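Local coordinates for VIN1 (Oscarella pearsei, PDB 6BFI), which probably binds actin filaments and may play a role in cell-cell adhesion, as a sponge homolog of vinculin, at residues P661-D666 against I670-A675; R700-M705 against N802-V807. All blocks are in the same frame, centred on the assembly; numbering follows the deposited sequence.

Contact 1: residues P661-D666 against I670-A675; sequences PLPPKD and IHHAAA
The carbonyl oxygen of Pro663 takes a hydrogen bond from His672, NE2 to O 2.8 Å. The bond is bent, with 140° at the hydrogen, and the donor stands above the carbonyl plane rather than on a lone pair. Since NE2 is the donor, that nitrogen carries a proton. His672 gets there with its CG anti to the carbonyl carbon (chi1 -81°), which carries the far end of the ring to Pro663 O. Lys665 passes close to the same corner of the ring, its CA 3.3 Å from His672 NE2, while the end of the lysine chain leads away. Leu662 leans over one face of this imidazole with CD2, near the rim, and the same methyl packs on Ala675 CB at 3.6 Å. The neighbouring His671 is used differently. Pro663 sets CG over one face of its ring in a CH-pi contact, CG 3.7 Å from the centroid of the His671 ring and 15° off the normal, and Pro663 CD comes to 3.3 Å from His671 ND1. His671 and Ala675 also touch Leu658, so helix 669-682 packs back on helix 649-659, the helix before the connection. This is a helix-to-helix connection in an all-helical vinculin-family fold: a segment in polyproline II conformation, folded back on the first turns of helix 669-682, which follows it.

Contact 2: residues R700-M705 against N802-V807; sequences RKMAMM and NLMRTV
The side chains of Met702 and Met804 run alongside each other, pointing opposite ways. The methyl CE of Met804 presses on Met702 CB at 3.6 Å and also reaches CG, while Met702 CE passes 4.0 Å from Met804 SD. The same methyl, Met702 CE, meets the CD2 branch of Leu803 at 3.7 Å. Met702 therefore spans two consecutive residues of helix 786-817. With chi1 at -174° its chain leaves away from the backbone N, and bends at chi2 and chi3 fold the thioether and turn its methyl onto Leu803. Cut back to alanine, Met702 would lose its thioether, and this would probably leave Leu803 CD2 and Met804 SD without their neighbour and open a gap between the helices. Around these three side chains, Leu803 also packs on Ile766 of helix 763-778. One turn along helix 786-817, Thr806 OG1 donates to Asn802 O at 2.9 Å; the backbone N of Thr806 reaches that oxygen from the opposite face of its plane, so two donors hold it. On the other helix, Lys701 pairs with Glu728 and Arg700 with Glu655, tying helix 690-710 to two more helices. Between the two segments themselves the contact is wholly apolar: methyls and thioethers meet by van der Waals packing, and shape rather than directed polar bonds sets the fit.

How the contacts relate
Contact 1 lies wholly ahead of contact 2 along the chain, and their centres are about 11 Å apart, both off to one side of the molecule's centre. Helix 669-682, which carries residues 670-675, is followed directly by helix 690-710 of contact 2, whereas residues 802-807, on helix 786-817, come almost a hundred residues after 700-705. The contacts join through one face of residues 670-675: Ala674 CA meets Met804 CE at 3.5 Å, Ala673 packs on Met804, and Ile670 and Ala674 pack on Met702. Helix 669-682 thus has the proline-rich connection on one flank and both methionine-bearing helices on another, linking a sequence-local fold-back to long-range packing of the helical bundle.

Contact 1: residues P661-D666 against I670-A675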
loop_
_atom_site.group_PDB
_atom_site.type_symbol
_atom_site.label_atom_id
_atom_site.label_comp_id
_atom_site.label_asym_id
_atom_site.label_seq_id
_atom_site.Cartn_x
_atom_site.Cartn_y
_atom_site.Cartn_z
ATOM N N PRO A 661 -9.136 19.172 28.207
ATOM C CA PRO A 661 -9.628 19.523 26.870
ATOM C C PRO A 661 -8.494 19.880 25.922
ATOM O O PRO A 661 -7.417 20.319 26.335
ATOM C CB PRO A 661 -10.538 20.727 27.136
ATOM C CG PRO A 661 -11.034 20.498 28.522
ATOM C CD PRO A 661 -9.894 19.862 29.267
ATOM N N LEU A 662 -8.751 19.676 24.633
ATOM C CA LEU A 662 -7.724 19.871 23.623
ATOM C C LEU A 662 -7.326 21.341 23.536
ATOM O O LEU A 662 -8.174 22.228 23.684
ATOM C CB LEU A 662 -8.222 19.390 22.260
ATOM C CG LEU A 662 -8.191 17.884 22.002
ATOM C CD1 LEU A 662 -8.977 17.543 20.750
ATOM C CD2 LEU A 662 -6.751 17.415 21.877
ATOM N N PRO A 663 -6.050 21.632 23.302
ATOM C CA PRO A 663 -5.643 23.007 23.007
ATOM C C PRO A 663 -6.239 23.458 21.687
ATOM O O PRO A 663 -6.723 22.627 20.902
ATOM C CB PRO A 663 -4.110 22.914 22.923
ATOM C CG PRO A 663 -3.752 21.620 23.586
ATOM C CD PRO A 663 -4.906 20.708 23.329
ATOM N N PRO A 664 -6.247 24.763 21.411
ATOM C CA PRO A 664 -6.695 25.229 20.094
ATOM C C PRO A 664 -5.889 24.574 18.980
ATOM O O PRO A 664 -4.667 24.433 19.072
ATOM C CB PRO A 664 -6.459 26.741 20.154
ATOM C CG PRO A 664 -6.555 27.066 21.605
ATOM C CD PRO A 664 -5.971 25.882 22.328
ATOM N N LYS A 665 -6.596 24.168 17.922
ATOM C CA LYS A 665 -5.981 23.361 16.871
ATOM C C LYS A 665 -4.819 24.089 16.204
ATOM O O LYS A 665 -3.815 23.464 15.840
ATOM C CB LYS A 665 -7.035 22.967 15.836
ATOM C CG LYS A 665 -8.241 23.894 15.801
ATOM C CD LYS A 665 -9.110 23.631 14.581
ATOM C CE LYS A 665 -9.537 22.175 14.497
ATOM N NZ LYS A 665 -10.359 21.908 13.283
ATOM N N ASP A 666 -4.931 25.409 16.043
ATOM C CA ASP A 666 -3.897 26.165 15.345
ATOM C C ASP A 666 -2.595 26.247 16.129
ATOM O O ASP A 666 -1.541 26.486 15.529
ATOM C CB ASP A 666 -4.394 27.579 15.043
ATOM C CG ASP A 666 -5.697 27.589 14.274
ATOM O OD1 ASP A 666 -6.763 27.445 14.910
ATOM O OD2 ASP A 666 -5.656 27.746 13.035
ATOM N N ILE A 670 1.251 19.165 17.266
ATOM C CA ILE A 670 1.900 17.998 17.855
ATOM C C ILE A 670 1.055 17.438 18.990
ATOM O O ILE A 670 0.885 16.219 19.116
ATOM C CB ILE A 670 3.317 18.366 18.331
ATOM C CG1 ILE A 670 4.160 18.881 17.162
ATOM C CG2 ILE A 670 3.989 17.174 18.983
ATOM C CD1 ILE A 670 5.546 19.345 17.566
ATOM N N HIS A 671 0.500 18.322 19.827
ATOM C CA HIS A 671 -0.338 17.874 20.933
ATOM C C HIS A 671 -1.594 17.183 20.425
ATOM O O HIS A 671 -2.051 16.202 21.019
ATOM C CB HIS A 671 -0.704 19.059 21.828
ATOM C CG HIS A 671 -1.408 18.670 23.090
ATOM N ND1 HIS A 671 -2.706 18.206 23.109
ATOM C CD2 HIS A 671 -0.995 18.681 24.379
ATOM C CE1 HIS A 671 -3.060 17.946 24.354
ATOM N NE2 HIS A 671 -2.040 18.225 25.145
ATOM N N HIS A 672 -2.172 17.679 19.330
ATOM C CA HIS A 672 -3.348 17.026 18.766
ATOM C C HIS A 672 -3.018 15.628 18.258
ATOM O O HIS A 672 -3.775 14.681 18.504
ATOM C CB HIS A 672 -3.938 17.880 17.645
ATOM C CG HIS A 672 -4.804 19.000 18.133
ATOM N ND1 HIS A 672 -6.178 18.976 18.029
ATOM C CD2 HIS A 672 -4.494 20.174 18.731
ATOM C CE1 HIS A 672 -6.677 20.088 18.538
ATOM N NE2 HIS A 672 -5.676 20.832 18.971
ATOM N N ALA A 673 -1.892 15.472 17.553
ATOM C CA ALA A 673 -1.510 14.145 17.071
ATOM C C ALA A 673 -1.252 13.193 18.235
ATOM O O ALA A 673 -1.716 12.042 18.237
ATOM C CB ALA A 673 -0.279 14.248 16.170
ATOM N N ALA A 674 -0.516 13.667 19.244
ATOM C CA ALA A 674 -0.287 12.865 20.441
ATOM C C ALA A 674 -1.592 12.515 21.144
ATOM O O ALA A 674 -1.698 11.446 21.756
ATOM C CB ALA A 674 0.655 13.599 21.395
ATOM N N ALA A 675 -2.594 13.394 21.070
ATOM C CA ALA A 675 -3.891 13.113 21.674
ATOM C C ALA A 675 -4.675 12.076 20.886
ATOM O O ALA A 675 -5.394 11.271 21.486
ATOM C CB ALA A 675 -4.708 14.400 21.794
#

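Contact 2: residues R700-M705 against N802-V807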
loop_
_atom_site.group_PDB
_atom_site.type_symbol
_atom_site.label_atom_id
_atom_site.label_comp_id
_atom_site.label_asym_id
_atom_site.label_seq_id
_atom_site.Cartn_x
_atom_site.Cartn_y
_atom_site.Cartn_z
ATOM N N ARG A 700 2.417 10.641 25.790
ATOM C CA ARG A 700 2.760 11.604 26.834
ATOM C C ARG A 700 4.023 12.376 26.468
ATOM O O ARG A 700 4.050 13.615 26.508
ATOM C CB ARG A 700 2.943 10.883 28.171
ATOM C CG ARG A 700 1.739 10.079 28.640
ATOM C CD ARG A 700 2.033 9.385 29.964
ATOM N NE ARG A 700 0.966 8.471 30.363
ATOM C CZ ARG A 700 1.072 7.146 30.368
ATOM N NH1 ARG A 700 2.205 6.564 30.001
ATOM N NH2 ARG A 700 0.044 6.399 30.748
ATOM N N LYS A 701 5.080 11.650 26.092
ATOM C CA LYS A 701 6.335 12.294 25.718
ATOM C C LYS A 701 6.145 13.251 24.546
ATOM O O LYS A 701 6.722 14.346 24.533
ATOM C CB LYS A 701 7.381 11.232 25.382
ATOM C CG LYS A 701 7.784 10.360 26.566
ATOM C CD LYS A 701 8.726 9.248 26.131
ATOM C CE LYS A 701 9.223 8.439 27.317
ATOM N NZ LYS A 701 10.000 9.275 28.271
ATOM N N MET A 702 5.331 12.866 23.561
ATOM C CA MET A 702 5.126 13.729 22.400
ATOM C C MET A 702 4.375 15.000 22.781
ATOM O O MET A 702 4.650 16.079 22.237
ATOM C CB MET A 702 4.383 12.968 21.302
ATOM C CG MET A 702 4.239 13.740 19.999
ATOM S SD MET A 702 5.797 13.976 19.105
ATOM C CE MET A 702 6.135 12.305 18.552
ATOM N N ALA A 703 3.422 14.893 23.715
ATOM C CA ALA A 703 2.757 16.087 24.230
ATOM C C ALA A 703 3.748 17.000 24.943
ATOM O O ALA A 703 3.703 18.231 24.785
ATOM C CB ALA A 703 1.618 15.694 25.170
ATOM N N MET A 704 4.657 16.415 25.731
ATOM C CA MET A 704 5.702 17.219 26.356
ATOM C C MET A 704 6.554 17.923 25.308
ATOM O O MET A 704 6.922 19.093 25.480
ATOM C CB MET A 704 6.573 16.351 27.263
ATOM C CG MET A 704 5.817 15.721 28.416
ATOM S SD MET A 704 4.799 16.922 29.292
ATOM C CE MET A 704 6.044 18.039 29.934
ATOM N N MET A 705 6.872 17.230 24.207
ATOM C CA MET A 705 7.614 17.873 23.126
ATOM C C MET A 705 6.843 19.063 22.575
ATOM O O MET A 705 7.414 20.138 22.364
ATOM C CB MET A 705 7.923 16.883 22.001
ATOM C CG MET A 705 8.465 17.592 20.757
ATOM S SD MET A 705 8.905 16.555 19.350
ATOM C CE MET A 705 10.203 15.561 20.066
ATOM N N ASN A 802 3.553 12.600 11.293
ATOM C CA ASN A 802 3.742 11.337 10.585
ATOM C C ASN A 802 4.069 10.202 11.551
ATOM O O ASN A 802 3.546 9.086 11.413
ATOM C CB ASN A 802 4.838 11.491 9.534
ATOM C CG ASN A 802 5.198 10.179 8.877
ATOM O OD1 ASN A 802 6.356 9.769 8.882
ATOM N ND2 ASN A 802 4.203 9.507 8.314
ATOM N N LEU A 803 4.921 10.469 12.546
ATOM C CA LEU A 803 5.246 9.443 13.533
ATOM C C LEU A 803 4.010 9.003 14.308
ATOM O O LEU A 803 3.811 7.806 14.542
ATOM C CB LEU A 803 6.316 9.948 14.500
ATOM C CG LEU A 803 6.690 8.956 15.606
ATOM C CD1 LEU A 803 7.209 7.654 15.009
ATOM C CD2 LEU A 803 7.711 9.557 16.560
ATOM N N MET A 804 3.166 9.954 14.715
ATOM C CA MET A 804 1.981 9.588 15.488
ATOM C C MET A 804 0.987 8.792 14.648
ATOM O O MET A 804 0.428 7.794 15.122
ATOM C CB MET A 804 1.332 10.840 16.075
ATOM C CG MET A 804 2.094 11.402 17.267
ATOM S SD MET A 804 2.856 10.086 18.250
ATOM C CE MET A 804 2.225 10.443 19.879
ATOM N N ARG A 805 0.755 9.209 13.398
ATOM C CA ARG A 805 -0.079 8.417 12.497
ATOM C C ARG A 805 0.450 6.994 12.378
ATOM O O ARG A 805 -0.309 6.018 12.472
ATOM C CB ARG A 805 -0.146 9.075 11.118
ATOM C CG ARG A 805 -0.993 10.330 11.058
ATOM C CD ARG A 805 -1.250 10.737 9.615
ATOM N NE ARG A 805 -0.008 10.984 8.888
ATOM C CZ ARG A 805 0.558 12.178 8.762
ATOM N NH1 ARG A 805 -0.008 13.243 9.312
ATOM N NH2 ARG A 805 1.690 12.309 8.084
ATOM N N THR A 806 1.765 6.862 12.191
ATOM C CA THR A 806 2.363 5.538 12.056
ATOM C C THR A 806 2.149 4.699 13.312
ATOM O O THR A 806 1.789 3.521 13.221
ATOM C CB THR A 806 3.852 5.674 11.741
ATOM O OG1 THR A 806 4.012 6.405 10.520
ATOM C CG2 THR A 806 4.493 4.305 11.592
ATOM N N VAL A 807 2.352 5.289 14.494
ATOM C CA VAL A 807 2.194 4.538 15.739
ATOM C C VAL A 807 0.749 4.085 15.916
ATOM O O VAL A 807 0.485 2.952 16.339
ATOM C CB VAL A 807 2.674 5.378 16.937
ATOM C CG1 VAL A 807 2.331 4.684 18.250
ATOM C CG2 VAL A 807 4.172 5.629 16.845
#